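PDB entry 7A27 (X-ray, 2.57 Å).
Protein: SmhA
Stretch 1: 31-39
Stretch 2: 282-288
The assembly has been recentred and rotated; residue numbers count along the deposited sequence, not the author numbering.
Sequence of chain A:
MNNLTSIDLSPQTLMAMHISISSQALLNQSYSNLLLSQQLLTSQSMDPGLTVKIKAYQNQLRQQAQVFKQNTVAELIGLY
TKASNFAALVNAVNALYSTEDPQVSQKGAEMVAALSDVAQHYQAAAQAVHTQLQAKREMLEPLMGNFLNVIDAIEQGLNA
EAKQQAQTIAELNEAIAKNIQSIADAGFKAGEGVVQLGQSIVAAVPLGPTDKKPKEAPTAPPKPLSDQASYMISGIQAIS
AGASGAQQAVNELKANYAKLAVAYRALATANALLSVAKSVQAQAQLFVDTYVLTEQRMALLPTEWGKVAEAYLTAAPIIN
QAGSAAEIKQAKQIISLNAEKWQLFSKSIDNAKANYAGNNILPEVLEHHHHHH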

# COMPACT_ATOMS: atom_id res chain seq x y z
N TYR A 31 2.24 -2.35 -8.01
CA TYR A 31 1.77 -1.48 -9.12
C TYR A 31 2.91 -0.55 -9.57
O TYR A 31 2.94 -0.22 -10.74
CB TYR A 31 0.50 -0.71 -8.77
CG TYR A 31 -0.75 -1.55 -8.66
CD1 TYR A 31 -0.98 -2.62 -9.52
CD2 TYR A 31 -1.76 -1.21 -7.78
CE1 TYR A 31 -2.13 -3.38 -9.43
CE2 TYR A 31 -2.92 -1.96 -7.68
CZ TYR A 31 -3.10 -3.04 -8.51
OH TYR A 31 -4.23 -3.77 -8.43
N SER A 32 3.81 -0.17 -8.67
CA SER A 32 5.02 0.61 -9.03
C SER A 32 5.93 -0.29 -9.87
O SER A 32 6.42 0.20 -10.90
CB SER A 32 5.76 1.12 -7.84
OG SER A 32 4.91 1.95 -7.08
N ASN A 33 6.13 -1.54 -9.45
CA ASN A 33 7.00 -2.49 -10.17
C ASN A 33 6.42 -2.75 -11.57
O ASN A 33 7.21 -2.93 -12.51
CB ASN A 33 7.18 -3.80 -9.41
CG ASN A 33 8.19 -3.69 -8.28
OD1 ASN A 33 9.25 -3.08 -8.43
ND2 ASN A 33 7.86 -4.31 -7.16
N LEU A 34 5.09 -2.76 -11.69
CA LEU A 34 4.42 -3.02 -12.98
C LEU A 34 4.72 -1.85 -13.93
O LEU A 34 5.07 -2.10 -15.07
CB LEU A 34 2.92 -3.21 -12.76
CG LEU A 34 2.12 -3.56 -14.01
CD1 LEU A 34 2.46 -4.94 -14.54
CD2 LEU A 34 0.64 -3.47 -13.72
N LEU A 35 4.60 -0.61 -13.46
CA LEU A 35 4.87 0.62 -14.26
C LEU A 35 6.32 0.68 -14.73
O LEU A 35 6.56 1.22 -15.86
CB LEU A 35 4.55 1.85 -13.41
CG LEU A 35 3.08 2.21 -13.33
CD1 LEU A 35 2.90 3.28 -12.27
CD2 LEU A 35 2.57 2.69 -14.67
N LEU A 36 7.25 0.17 -13.91
CA LEU A 36 8.72 0.20 -14.18
C LEU A 36 9.15 -0.99 -15.04
O LEU A 36 10.24 -0.89 -15.62
CB LEU A 36 9.47 0.20 -12.84
CG LEU A 36 9.30 1.47 -12.01
CD1 LEU A 36 9.74 1.26 -10.57
CD2 LEU A 36 10.06 2.62 -12.64
N SER A 37 8.36 -2.07 -15.09
CA SER A 37 8.66 -3.29 -15.88
C SER A 37 8.10 -3.14 -17.29
O SER A 37 8.70 -3.67 -18.24
CB SER A 37 8.11 -4.54 -15.22
OG SER A 37 8.68 -4.69 -13.93
N GLN A 38 6.99 -2.43 -17.41
CA GLN A 38 6.29 -2.19 -18.69
C GLN A 38 7.28 -1.63 -19.71
O GLN A 38 7.97 -0.66 -19.39
CB GLN A 38 5.11 -1.23 -18.46
CG GLN A 38 4.38 -0.81 -19.73
CD GLN A 38 3.89 -2.00 -20.52
OE1 GLN A 38 3.22 -2.89 -20.00
NE2 GLN A 38 4.23 -2.01 -21.80
N GLN A 39 7.32 -2.25 -20.88
CA GLN A 39 8.07 -1.82 -22.08
C GLN A 39 7.65 -0.38 -22.38
O GLN A 39 6.45 -0.10 -22.34
CB GLN A 39 7.69 -2.78 -23.21
CG GLN A 39 8.65 -2.86 -24.39
CD GLN A 39 8.10 -3.60 -25.59
OE1 GLN A 39 6.89 -3.64 -25.82
NE2 GLN A 39 9.00 -4.15 -26.40
N ALA A 282 -4.46 2.46 -17.88
CA ALA A 282 -5.00 1.37 -17.03
C ALA A 282 -4.02 1.09 -15.88
O ALA A 282 -4.47 0.88 -14.75
CB ALA A 282 -5.25 0.15 -17.88
N GLN A 283 -2.72 1.09 -16.19
CA GLN A 283 -1.62 0.84 -15.22
C GLN A 283 -1.50 2.05 -14.27
O GLN A 283 -1.33 1.83 -13.05
CB GLN A 283 -0.31 0.56 -15.96
CG GLN A 283 -0.31 -0.74 -16.77
CD GLN A 283 0.88 -0.84 -17.69
OE1 GLN A 283 1.45 0.16 -18.14
NE2 GLN A 283 1.28 -2.08 -17.96
N ALA A 284 -1.61 3.27 -14.80
CA ALA A 284 -1.56 4.52 -14.01
C ALA A 284 -2.69 4.51 -12.98
O ALA A 284 -2.41 4.78 -11.81
CB ALA A 284 -1.67 5.72 -14.92
N GLN A 285 -3.91 4.21 -13.44
CA GLN A 285 -5.15 4.13 -12.63
C GLN A 285 -4.86 3.27 -11.40
O GLN A 285 -5.12 3.76 -10.30
CB GLN A 285 -6.31 3.55 -13.44
CG GLN A 285 -7.69 3.62 -12.79
CD GLN A 285 -8.31 4.99 -12.94
OE1 GLN A 285 -8.55 5.47 -14.06
NE2 GLN A 285 -8.55 5.63 -11.81
N LEU A 286 -4.33 2.06 -11.56
CA LEU A 286 -4.09 1.14 -10.42
C LEU A 286 -3.17 1.82 -9.41
O LEU A 286 -3.49 1.79 -8.21
CB LEU A 286 -3.48 -0.18 -10.89
CG LEU A 286 -4.39 -1.06 -11.74
CD1 LEU A 286 -3.64 -2.29 -12.24
CD2 LEU A 286 -5.64 -1.45 -10.97
N PHE A 287 -2.08 2.41 -9.90
CA PHE A 287 -1.05 3.09 -9.08
C PHE A 287 -1.66 4.28 -8.34
O PHE A 287 -1.57 4.32 -7.11
CB PHE A 287 0.15 3.51 -9.93
CG PHE A 287 1.19 4.33 -9.20
CD1 PHE A 287 2.02 3.74 -8.26
CD2 PHE A 287 1.35 5.66 -9.49
CE1 PHE A 287 2.97 4.49 -7.58
CE2 PHE A 287 2.34 6.40 -8.84
CZ PHE A 287 3.13 5.81 -7.88
N VAL A 288 -2.31 5.20 -9.06
CA VAL A 288 -2.86 6.45 -8.47
C VAL A 288 -4.02 6.13 -7.53
O VAL A 288 -4.11 6.79 -6.49
CB VAL A 288 -3.28 7.44 -9.56
CG1 VAL A 288 -4.00 8.64 -8.98
CG2 VAL A 288 -2.08 7.89 -10.37

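Residues 31-37 and 282-288 are helical and pack nearly antiparallel, their N-to-C directions 153° apart and their axes 9.3 Å apart at closest approach. The contact buries 498 Å² in total, and Tyr31 lies across from Phe287 while Leu35 lies across from Gln283. Tyr31, Leu35, Phe287, Gln283 and Gln38 are all buried, and apolar carbon fills most of the contact.

At one end the backbones come closest, with the CA atoms of Tyr31 and Phe287 5.4 Å apart. Tyr31 points its CA-to-CB bond toward the second helix, and its m rotamer (chi1 -70°) lays the ring against Leu286. The Leu286 CB sits 3.5 Å from the centroid of the Tyr31 ring, almost exactly on the ring normal, a CH-pi contact over the face. Leu286, itself m,t, also brings CD1 to 3.4 Å from Tyr31 CE1, so its aliphatic chain packs over one face of the ring.

The CA-to-CB bond of Phe287 points sideways to the first stretch. With chi1 t (174°), its ring reaches across toward Ser32, where CE1 lies 3.2 Å from Ser32 OG, a hydroxyl hydrogen-bonded elsewhere in the structure. Leu35 also starts sideways, but its m,t conformation carries the branched end inward: CD1 reaches 3.6 Å from Phe287 CB, and CD2 lies 3.8 Å from Gln283 CB.

Gln283, with the largest covered area in the contact, combines apolar and polar packing. Its m,t conformation extends the chain past Leu34, whose CD2 is 4.2 Å from Gln283 CG, and delivers the amide to Gln38. There Gln283 NE2 donates to Gln38 OE1 at 2.9 Å with an angle of 162°, the sole hydrogen bond between the stretches, pairing two buried polar atoms. Gln38, just beyond the helix, adopts a folded t,p conformation; its NE2 donates to Gln39 O at 3.0 Å, so one amide accepts across the interface and donates to the next residue's backbone.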